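Local structure of protein (alpha-2u-globulin) (Rattus norvegicus, 2A2U) at the interface of chains A and B and the interface of chains A and C. The protein is a lipocalin that probably carries small hydrophobic molecules in its barrel and binds an inducer of hyaline droplets. Coordinates in Å, arbitrary orientation; residue numbers count along the deposited sequence, not the author numbering. Chains: chain A/B/C, Protein (alpha-2u-globulin).

Contact 1: the interface of chains A and B. Residues chain A 106, 127-129; chain B 69, 92-94.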
loop_
_atom_site.group_PDB
_atom_site.type_symbol
_atom_site.label_atom_id
_atom_site.label_comp_id
_atom_site.label_asym_id
_atom_site.label_seq_id
_atom_site.Cartn_x
_atom_site.Cartn_y
_atom_site.Cartn_z
ATOM N N GLY A 106 -6.475 12.487 3.012
ATOM C CA GLY A 106 -6.375 12.371 1.571
ATOM C C GLY A 106 -5.808 13.670 1.065
ATOM O O GLY A 106 -6.367 14.729 1.338
ATOM N N PHE A 127 -7.554 16.546 3.190
ATOM C CA PHE A 127 -8.899 16.232 3.656
ATOM C C PHE A 127 -8.836 15.146 4.713
ATOM O O PHE A 127 -8.268 14.079 4.486
ATOM C CB PHE A 127 -9.803 15.756 2.537
ATOM C CG PHE A 127 -11.126 15.271 3.019
ATOM C CD1 PHE A 127 -12.182 16.153 3.194
ATOM C CD2 PHE A 127 -11.290 13.938 3.376
ATOM C CE1 PHE A 127 -13.379 15.712 3.722
ATOM C CE2 PHE A 127 -12.473 13.490 3.903
ATOM C CZ PHE A 127 -13.524 14.374 4.082
ATOM N N LYS A 128 -9.461 15.406 5.851
ATOM C CA LYS A 128 -9.471 14.438 6.921
ATOM C C LYS A 128 -10.621 14.667 7.876
ATOM O O LYS A 128 -10.673 15.678 8.574
ATOM C CB LYS A 128 -8.161 14.477 7.689
ATOM C CG LYS A 128 -7.953 13.283 8.581
ATOM C CD LYS A 128 -6.701 13.464 9.385
ATOM C CE LYS A 128 -6.249 12.166 10.015
ATOM N NZ LYS A 128 -5.016 12.409 10.818
ATOM N N ASN A 129 -11.532 13.701 7.916
ATOM C CA ASN A 129 -12.701 13.746 8.789
ATOM C C ASN A 129 -13.519 15.012 8.579
ATOM O O ASN A 129 -13.699 15.801 9.506
ATOM C CB ASN A 129 -12.283 13.611 10.261
ATOM C CG ASN A 129 -11.524 12.321 10.536
ATOM O OD1 ASN A 129 -11.911 11.243 10.074
ATOM N ND2 ASN A 129 -10.441 12.425 11.301
ATOM N N ASN B 69 -12.518 7.850 6.120
ATOM C CA ASN B 69 -12.084 8.657 4.977
ATOM C C ASN B 69 -11.878 7.804 3.717
ATOM O O ASN B 69 -11.134 8.187 2.819
ATOM C CB ASN B 69 -10.776 9.414 5.291
ATOM C CG ASN B 69 -10.884 10.322 6.507
ATOM O OD1 ASN B 69 -11.746 11.201 6.571
ATOM N ND2 ASN B 69 -9.982 10.133 7.464
ATOM N N LYS B 92 -10.886 9.162 0.033
ATOM C CA LYS B 92 -11.634 10.380 -0.230
ATOM C C LYS B 92 -10.633 11.505 -0.492
ATOM O O LYS B 92 -9.651 11.636 0.228
ATOM C CB LYS B 92 -12.515 10.711 0.976
ATOM C CG LYS B 92 -13.391 11.923 0.793
ATOM C CD LYS B 92 -14.511 11.696 -0.203
ATOM C CE LYS B 92 -14.670 12.905 -1.109
ATOM N NZ LYS B 92 -14.855 14.171 -0.341
ATOM N N THR B 93 -10.852 12.279 -1.549
ATOM C CA THR B 93 -9.955 13.378 -1.883
ATOM C C THR B 93 -10.594 14.706 -1.491
ATOM O O THR B 93 -11.779 14.756 -1.160
ATOM C CB THR B 93 -9.614 13.403 -3.390
ATOM O OG1 THR B 93 -10.696 13.984 -4.126
ATOM C CG2 THR B 93 -9.365 12.002 -3.906
ATOM N N PRO B 94 -9.808 15.799 -1.490
ATOM C CA PRO B 94 -10.344 17.114 -1.131
ATOM C C PRO B 94 -11.367 17.725 -2.096
ATOM O O PRO B 94 -11.991 18.719 -1.746
ATOM C CB PRO B 94 -9.087 17.982 -1.031
ATOM C CG PRO B 94 -7.994 17.013 -0.719
ATOM C CD PRO B 94 -8.338 15.828 -1.558
#
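The ring of A:Phe127 lies against B:Asn69 and B:Lys92, where the end of strand 119-128 in one lipocalin barrel meets the 68-69 turn and the end of strand 83-92 in another. CG of A:Phe127 is anti to the backbone N (chi1 173°), which carries the ring towards chain B. Its CE2 is nearest to both partners, the amide oxygen OD1 of B:Asn69 at 3.6 Å from one side of the ring plane and the methylene CG of B:Lys92 at 3.6 Å from the other. Ring and amide planes stand 86° apart. Further along, CB of A:Phe127 touches CG of B:Pro94 at 3.9 Å, and that proline carbon also meets the carbonyl O of A:Gly106 at 3.5 Å. The firmer polar link is the hydrogen bond from the backbone N of A:Asn129 to OD1 of B:Asn69, 2.8 Å long and fairly straight, the donor tilted 24° from the carbonyl plane. A:Asn129 is poorly ordered, and the bond of its OD1 with ND2 of B:Asn69 is weak. An alanine in place of B:Asn69 would probably leave the N-H of A:Asn129 without this acceptor and open a gap beside the A:Phe127 ring. In the outer layer, bent B:Lys92 turns its terminal amine NZ back to a weak bond with O of B:Thr93.

Contact 2: the interface of chains A and C. Residues chain A 65, 67, 87; chain C 65, 67, 87.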
loop_
_atom_site.group_PDB
_atom_site.type_symbol
_atom_site.label_atom_id
_atom_site.label_comp_id
_atom_site.label_asym_id
_atom_site.label_seq_id
_atom_site.Cartn_x
_atom_site.Cartn_y
_atom_site.Cartn_z
ATOM N N ASP A 65 11.805 10.924 -6.546
ATOM C CA ASP A 65 12.005 9.939 -7.604
ATOM C C ASP A 65 10.857 10.015 -8.584
ATOM O O ASP A 65 9.710 10.148 -8.194
ATOM C CB ASP A 65 12.071 8.525 -7.032
ATOM C CG ASP A 65 13.357 8.252 -6.321
ATOM O OD1 ASP A 65 14.414 8.356 -6.970
ATOM O OD2 ASP A 65 13.318 7.919 -5.123
ATOM N N LEU A 67 8.703 8.030 -10.969
ATOM C CA LEU A 67 8.332 6.655 -11.307
ATOM C C LEU A 67 7.229 6.590 -12.359
ATOM O O LEU A 67 6.877 7.608 -12.952
ATOM C CB LEU A 67 7.859 5.955 -10.036
ATOM C CG LEU A 67 8.692 6.237 -8.781
ATOM C CD1 LEU A 67 7.961 5.775 -7.547
ATOM C CD2 LEU A 67 10.058 5.565 -8.884
ATOM N N TYR A 87 9.098 7.304 3.156
ATOM C CA TYR A 87 9.047 7.350 1.699
ATOM C C TYR A 87 7.607 7.125 1.263
ATOM O O TYR A 87 7.030 6.079 1.553
ATOM C CB TYR A 87 9.935 6.268 1.088
ATOM C CG TYR A 87 10.137 6.406 -0.419
ATOM C CD1 TYR A 87 9.147 5.991 -1.320
ATOM C CD2 TYR A 87 11.296 6.985 -0.934
ATOM C CE1 TYR A 87 9.308 6.140 -2.693
ATOM C CE2 TYR A 87 11.472 7.141 -2.307
ATOM C CZ TYR A 87 10.471 6.723 -3.181
ATOM O OH TYR A 87 10.648 6.877 -4.545
ATOM N N ASP C 65 17.263 2.408 -0.853
ATOM C CA ASP C 65 17.098 3.396 0.208
ATOM C C ASP C 65 16.911 2.687 1.530
ATOM O O ASP C 65 16.207 1.696 1.613
ATOM C CB ASP C 65 15.881 4.281 -0.051
ATOM C CG ASP C 65 16.112 5.270 -1.147
ATOM O OD1 ASP C 65 17.043 6.085 -1.010
ATOM O OD2 ASP C 65 15.360 5.249 -2.138
ATOM N N LEU C 67 15.253 2.864 4.918
ATOM C CA LEU C 67 14.192 3.569 5.640
ATOM C C LEU C 67 13.958 2.998 7.036
ATOM O O LEU C 67 14.738 2.172 7.506
ATOM C CB LEU C 67 12.902 3.464 4.831
ATOM C CG LEU C 67 13.058 3.658 3.320
ATOM C CD1 LEU C 67 11.810 3.214 2.598
ATOM C CD2 LEU C 67 13.379 5.115 2.997
ATOM N N TYR C 87 9.169 1.119 -7.737
ATOM C CA TYR C 87 9.770 1.311 -6.421
ATOM C C TYR C 87 8.981 0.493 -5.411
ATOM O O TYR C 87 7.786 0.715 -5.234
ATOM C CB TYR C 87 9.736 2.782 -6.016
ATOM C CG TYR C 87 10.565 3.106 -4.775
ATOM C CD1 TYR C 87 10.081 2.823 -3.491
ATOM C CD2 TYR C 87 11.841 3.656 -4.893
ATOM C CE1 TYR C 87 10.841 3.086 -2.356
ATOM C CE2 TYR C 87 12.614 3.923 -3.766
ATOM C CZ TYR C 87 12.111 3.631 -2.500
ATOM O OH TYR C 87 12.879 3.900 -1.381
#
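A:Tyr87 and C:Tyr87, on strand 83-92 of two lipocalin barrels, lay their phenol rings face to face across a two-fold axis. The planes are 2° from parallel and the ring centroids 3.8 Å apart. The ring axes cross obliquely, each CZ sitting over the centre of the other ring, and the hydroxyl oxygen OH of A:Tyr87 lies 3.5 Å from CD2 of C:Tyr87. CG of each tyrosine is anti to its backbone N (chi1 -169°), which brings the rings together. Each phenol is held from within its own chain: OH of A:Tyr87 donates a 2.9 Å hydrogen bond to OD2 of A:Asp65. That OD2 lies in plane at the ring edge and is itself met on its anti side, 21° out of the carboxylate plane. An alanine in place of A:Tyr87 would probably leave C:Tyr87 without its stacking mate and A:Asp65 without this donor. Around the stack the contact is looser. CD1 of A:Leu67 reaches CB of C:Tyr87 at 3.8 Å, while the aspartates bury little surface. OD2 of A:Asp65 and OD2 of C:Asp65 are 4.5 Å apart, a like-charge approach that the phenol bonds may ease. Whatever its biological weight, the patch joins chains A and C of the deposited assembly by a self-complementary aromatic stack.

Contact 3: the interface of chains A and C. Residues chain A 74, 84-87; chain C 66-68.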
loop_
_atom_site.group_PDB
_atom_site.type_symbol
_atom_site.label_atom_id
_atom_site.label_comp_id
_atom_site.label_asym_id
_atom_site.label_seq_id
_atom_site.Cartn_x
_atom_site.Cartn_y
_atom_site.Cartn_z
ATOM N N LYS A 74 11.205 10.758 -0.626
ATOM C CA LYS A 74 11.941 10.267 0.533
ATOM C C LYS A 74 12.220 11.491 1.378
ATOM O O LYS A 74 12.865 12.420 0.918
ATOM C CB LYS A 74 13.252 9.615 0.126
ATOM C CG LYS A 74 13.997 9.093 1.310
ATOM C CD LYS A 74 15.119 8.224 0.881
ATOM C CE LYS A 74 16.359 8.587 1.646
ATOM N NZ LYS A 74 17.476 7.641 1.400
ATOM N N ARG A 84 12.607 10.363 11.939
ATOM C CA ARG A 84 12.189 9.138 11.280
ATOM C C ARG A 84 12.312 9.308 9.761
ATOM O O ARG A 84 12.019 10.369 9.221
ATOM C CB ARG A 84 10.752 8.805 11.719
ATOM C CG ARG A 84 9.989 7.803 10.861
ATOM C CD ARG A 84 9.298 6.731 11.712
ATOM N NE ARG A 84 8.611 5.731 10.896
ATOM C CZ ARG A 84 7.288 5.580 10.847
ATOM N NH1 ARG A 84 6.491 6.365 11.569
ATOM N NH2 ARG A 84 6.753 4.640 10.071
ATOM N N GLU A 85 12.818 8.276 9.098
ATOM C CA GLU A 85 13.005 8.257 7.646
ATOM C C GLU A 85 11.791 7.596 6.980
ATOM O O GLU A 85 11.455 6.452 7.285
ATOM C CB GLU A 85 14.278 7.467 7.327
ATOM C CG GLU A 85 14.685 7.424 5.872
ATOM C CD GLU A 85 15.324 8.702 5.400
ATOM O OE1 GLU A 85 16.551 8.864 5.550
ATOM O OE2 GLU A 85 14.599 9.546 4.854
ATOM N N LEU A 86 11.146 8.304 6.058
ATOM C CA LEU A 86 9.962 7.782 5.374
ATOM C C LEU A 86 10.053 7.904 3.859
ATOM O O LEU A 86 10.971 8.517 3.338
ATOM C CB LEU A 86 8.707 8.516 5.856
ATOM C CG LEU A 86 8.356 8.422 7.341
ATOM C CD1 LEU A 86 7.088 9.205 7.612
ATOM C CD2 LEU A 86 8.178 6.967 7.727
ATOM N N TYR A 87 9.098 7.304 3.156
ATOM C CA TYR A 87 9.047 7.350 1.699
ATOM C C TYR A 87 7.607 7.125 1.263
ATOM O O TYR A 87 7.030 6.079 1.553
ATOM C CB TYR A 87 9.935 6.268 1.088
ATOM C CG TYR A 87 10.137 6.406 -0.419
ATOM C CD1 TYR A 87 9.147 5.991 -1.320
ATOM C CD2 TYR A 87 11.296 6.985 -0.934
ATOM C CE1 TYR A 87 9.308 6.140 -2.693
ATOM C CE2 TYR A 87 11.472 7.141 -2.307
ATOM C CZ TYR A 87 10.471 6.723 -3.181
ATOM O OH TYR A 87 10.648 6.877 -4.545
ATOM N N VAL C 66 17.567 3.168 2.566
ATOM C CA VAL C 66 17.423 2.542 3.863
ATOM C C VAL C 66 16.450 3.399 4.679
ATOM O O VAL C 66 16.756 4.534 5.023
ATOM C CB VAL C 66 18.804 2.372 4.527
ATOM C CG1 VAL C 66 18.662 1.798 5.906
ATOM C CG2 VAL C 66 19.664 1.437 3.681
ATOM N N LEU C 67 15.253 2.864 4.918
ATOM C CA LEU C 67 14.192 3.569 5.640
ATOM C C LEU C 67 13.958 2.998 7.036
ATOM O O LEU C 67 14.738 2.172 7.506
ATOM C CB LEU C 67 12.902 3.464 4.831
ATOM C CG LEU C 67 13.058 3.658 3.320
ATOM C CD1 LEU C 67 11.810 3.214 2.598
ATOM C CD2 LEU C 67 13.379 5.115 2.997
ATOM N N GLU C 68 12.886 3.430 7.699
ATOM C CA GLU C 68 12.571 2.926 9.037
ATOM C C GLU C 68 12.008 1.513 9.025
ATOM O O GLU C 68 10.895 1.281 8.535
ATOM C CB GLU C 68 11.577 3.833 9.742
ATOM C CG GLU C 68 12.159 5.142 10.147
ATOM C CD GLU C 68 13.264 5.041 11.168
ATOM O OE1 GLU C 68 13.322 4.039 11.912
ATOM O OE2 GLU C 68 14.076 5.986 11.235
#
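Strand 83-92 of one lipocalin barrel receives the end of strand 60-67 and the following turn of another, with A:Glu85 and A:Arg84 meeting C:Leu67 and C:Glu68. Two weak hydrogen bonds bracket A:Glu85: its backbone N donates to the carboxylate OE2 of C:Glu68 over 3.4 Å, and its carbonyl O accepts from the backbone N of C:Glu68. The side chain of A:Glu85 leaves with CG anti to the backbone N (chi1 -176°) and bends at the next bond, so that its methylene rather than its carboxylate does the touching. This CG rests 3.9 Å from CA of C:Leu67 and 3.7 Å from the carbonyl O of C:Val66. The leucine, which also packs on CB of A:Tyr87, reaches the same methylene through CD2 and extends that branch towards CD of A:Lys74, 4.1 Å away. A:Arg84 and C:Glu68 are both poorly ordered and approach through their aliphatic parts, CG to CG at 3.5 Å. Despite their opposite charges they form no salt bridge here; guanidinium and carboxylate planes stand 79° apart, and NE of A:Arg84 is 5.1 Å from OE1 of C:Glu68. CB of C:Glu68 lies in plane at the edge of that guanidinium, while CD2 of A:Leu86 covers one of its faces, offset toward the rim.

Contact 4: the interface of chains A and B. Residues chain A 91-93, 100, 102; chain B 91-93, 100, 102.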
loop_
_atom_site.group_PDB
_atom_site.type_symbol
_atom_site.label_atom_id
_atom_site.label_comp_id
_atom_site.label_asym_id
_atom_site.label_seq_id
_atom_site.Cartn_x
_atom_site.Cartn_y
_atom_site.Cartn_z
ATOM N N TYR A 91 0.324 9.276 -6.603
ATOM C CA TYR A 91 -0.125 8.873 -7.925
ATOM C C TYR A 91 -0.731 9.974 -8.747
ATOM O O TYR A 91 -1.414 10.842 -8.222
ATOM C CB TYR A 91 -1.143 7.781 -7.779
ATOM C CG TYR A 91 -0.604 6.632 -7.016
ATOM C CD1 TYR A 91 0.299 5.754 -7.604
ATOM C CD2 TYR A 91 -0.980 6.423 -5.704
ATOM C CE1 TYR A 91 0.817 4.684 -6.900
ATOM C CE2 TYR A 91 -0.474 5.366 -4.988
ATOM C CZ TYR A 91 0.428 4.497 -5.590
ATOM O OH TYR A 91 0.952 3.447 -4.866
ATOM N N LYS A 92 -0.512 9.909 -10.050
ATOM C CA LYS A 92 -1.047 10.902 -10.967
ATOM C C LYS A 92 -2.533 10.609 -11.173
ATOM O O LYS A 92 -2.913 9.459 -11.362
ATOM C CB LYS A 92 -0.294 10.832 -12.297
ATOM C CG LYS A 92 -0.718 11.865 -13.308
ATOM C CD LYS A 92 -0.298 13.270 -12.928
ATOM C CE LYS A 92 -1.424 14.254 -13.202
ATOM N NZ LYS A 92 -1.913 14.180 -14.610
ATOM N N THR A 93 -3.373 11.633 -11.082
ATOM C CA THR A 93 -4.809 11.454 -11.263
ATOM C C THR A 93 -5.227 11.970 -12.636
ATOM O O THR A 93 -4.442 12.622 -13.324
ATOM C CB THR A 93 -5.619 12.195 -10.174
ATOM O OG1 THR A 93 -5.694 13.591 -10.485
ATOM C CG2 THR A 93 -4.972 12.027 -8.817
ATOM N N PHE A 100 -2.229 12.393 -6.079
ATOM C CA PHE A 100 -2.867 11.997 -4.832
ATOM C C PHE A 100 -1.905 11.208 -3.968
ATOM O O PHE A 100 -1.173 10.361 -4.464
ATOM C CB PHE A 100 -4.107 11.131 -5.077
ATOM C CG PHE A 100 -4.741 10.616 -3.795
ATOM C CD1 PHE A 100 -5.685 11.382 -3.112
ATOM C CD2 PHE A 100 -4.329 9.407 -3.232
ATOM C CE1 PHE A 100 -6.197 10.958 -1.889
ATOM C CE2 PHE A 100 -4.839 8.981 -2.011
ATOM C CZ PHE A 100 -5.770 9.758 -1.341
ATOM N N GLU A 102 -1.862 9.485 0.178
ATOM C CA GLU A 102 -2.534 9.285 1.445
ATOM C C GLU A 102 -1.511 9.540 2.536
ATOM O O GLU A 102 -0.511 8.840 2.637
ATOM C CB GLU A 102 -3.101 7.866 1.540
ATOM C CG GLU A 102 -4.040 7.635 2.728
ATOM C CD GLU A 102 -5.365 8.387 2.620
ATOM O OE1 GLU A 102 -5.728 8.847 1.518
ATOM O OE2 GLU A 102 -6.064 8.507 3.645
ATOM N N TYR B 91 -9.633 6.131 -1.462
ATOM C CA TYR B 91 -9.572 7.235 -0.519
ATOM C C TYR B 91 -10.321 8.466 -0.942
ATOM O O TYR B 91 -10.356 8.804 -2.115
ATOM C CB TYR B 91 -8.136 7.610 -0.306
ATOM C CG TYR B 91 -7.334 6.455 0.160
ATOM C CD1 TYR B 91 -7.443 6.001 1.469
ATOM C CD2 TYR B 91 -6.477 5.802 -0.703
ATOM C CE1 TYR B 91 -6.709 4.918 1.913
ATOM C CE2 TYR B 91 -5.741 4.723 -0.280
ATOM C CZ TYR B 91 -5.861 4.281 1.032
ATOM O OH TYR B 91 -5.137 3.185 1.452
ATOM N N LYS B 92 -10.886 9.162 0.033
ATOM C CA LYS B 92 -11.634 10.380 -0.230
ATOM C C LYS B 92 -10.633 11.505 -0.492
ATOM O O LYS B 92 -9.651 11.636 0.228
ATOM C CB LYS B 92 -12.515 10.711 0.976
ATOM C CG LYS B 92 -13.391 11.923 0.793
ATOM C CD LYS B 92 -14.511 11.696 -0.203
ATOM C CE LYS B 92 -14.670 12.905 -1.109
ATOM N NZ LYS B 92 -14.855 14.171 -0.341
ATOM N N THR B 93 -10.852 12.279 -1.549
ATOM C CA THR B 93 -9.955 13.378 -1.883
ATOM C C THR B 93 -10.594 14.706 -1.491
ATOM O O THR B 93 -11.779 14.756 -1.160
ATOM C CB THR B 93 -9.614 13.403 -3.390
ATOM O OG1 THR B 93 -10.696 13.984 -4.126
ATOM C CG2 THR B 93 -9.365 12.002 -3.906
ATOM N N PHE B 100 -10.209 8.318 -4.838
ATOM C CA PHE B 100 -9.088 7.852 -5.640
ATOM C C PHE B 100 -8.756 6.411 -5.307
ATOM O O PHE B 100 -8.753 6.026 -4.146
ATOM C CB PHE B 100 -7.831 8.697 -5.407
ATOM C CG PHE B 100 -6.613 8.177 -6.155
ATOM C CD1 PHE B 100 -6.364 8.571 -7.468
ATOM C CD2 PHE B 100 -5.768 7.232 -5.570
ATOM C CE1 PHE B 100 -5.304 8.025 -8.188
ATOM C CE2 PHE B 100 -4.710 6.684 -6.286
ATOM C CZ PHE B 100 -4.482 7.081 -7.594
ATOM N N GLU B 102 -5.992 3.230 -6.860
ATOM C CA GLU B 102 -4.987 2.821 -7.816
ATOM C C GLU B 102 -5.360 1.428 -8.287
ATOM O O GLU B 102 -5.399 0.487 -7.501
ATOM C CB GLU B 102 -3.595 2.833 -7.178
ATOM C CG GLU B 102 -2.440 2.659 -8.170
ATOM C CD GLU B 102 -2.252 3.846 -9.112
ATOM O OE1 GLU B 102 -2.784 4.942 -8.840
ATOM O OE2 GLU B 102 -1.553 3.690 -10.131
HETATM O O HOH W 1 -8.507 10.090 2.604
#
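A:Phe100 and B:Phe100 meet at the two-fold axis between two lipocalin barrels, each on strand 99-102. Their CD2 atoms are 3.5 Å apart, and CB of each phenylalanine lies over the rim of the other ring. The far tip of the ring passes on to the partner's tyrosine: CZ of A:Phe100 presses on CB of B:Tyr91 at 3.4 Å, the two side chains crossing at about a right angle. With CG anti to the backbone N (chi1 176°), the phenylalanine reaches over to this neighbour. Beyond CD1 of A:Phe100, from the face that CB of B:Phe100 covers, comes the methyl CG2 of B:Thr93, 3.8 Å away. A:Glu102, bent at chi2, stacks its carboxylate on B:Tyr91, tilted 22° from the ring, with CD 3.4 Å from CD1 of the tyrosine. OE1 lies above the CB end of that ring, 3.2 Å from CG of B:Tyr91, and CG of the glutamate covers the same face nearer the rim. Water 1 bonds both carboxylate oxygens of A:Glu102, OE1 at 3.2 Å, and reaches the carbonyl O of B:Lys92. That water may temper the cost of placing a probably negative group over an aromatic face. The direct contacts recur with the chains exchanged, A:Tyr91 lying under B:Glu102.

Strand 83-92 runs through all four contacts; its early part serves the A–C interface and its late part the A–B interface. Contacts 1 and 4 lie about 10 Å apart between their C-alpha centres and share B:Lys92 and B:Thr93, forming neighbouring parts of one A–B interface. Contacts 2 and 3 are about 9 Å apart, share A:Tyr87 and C:Leu67, and also draw on strand 60-67. The two interfaces stay separate: between C-alpha centres, contact 2 is about 18 Å from contact 4 and about 24 Å from contact 1. One barrel can therefore hold two partners at once, consistent with the four copies of the deposited assembly, although the structure alone does not prove a tetramer in solution.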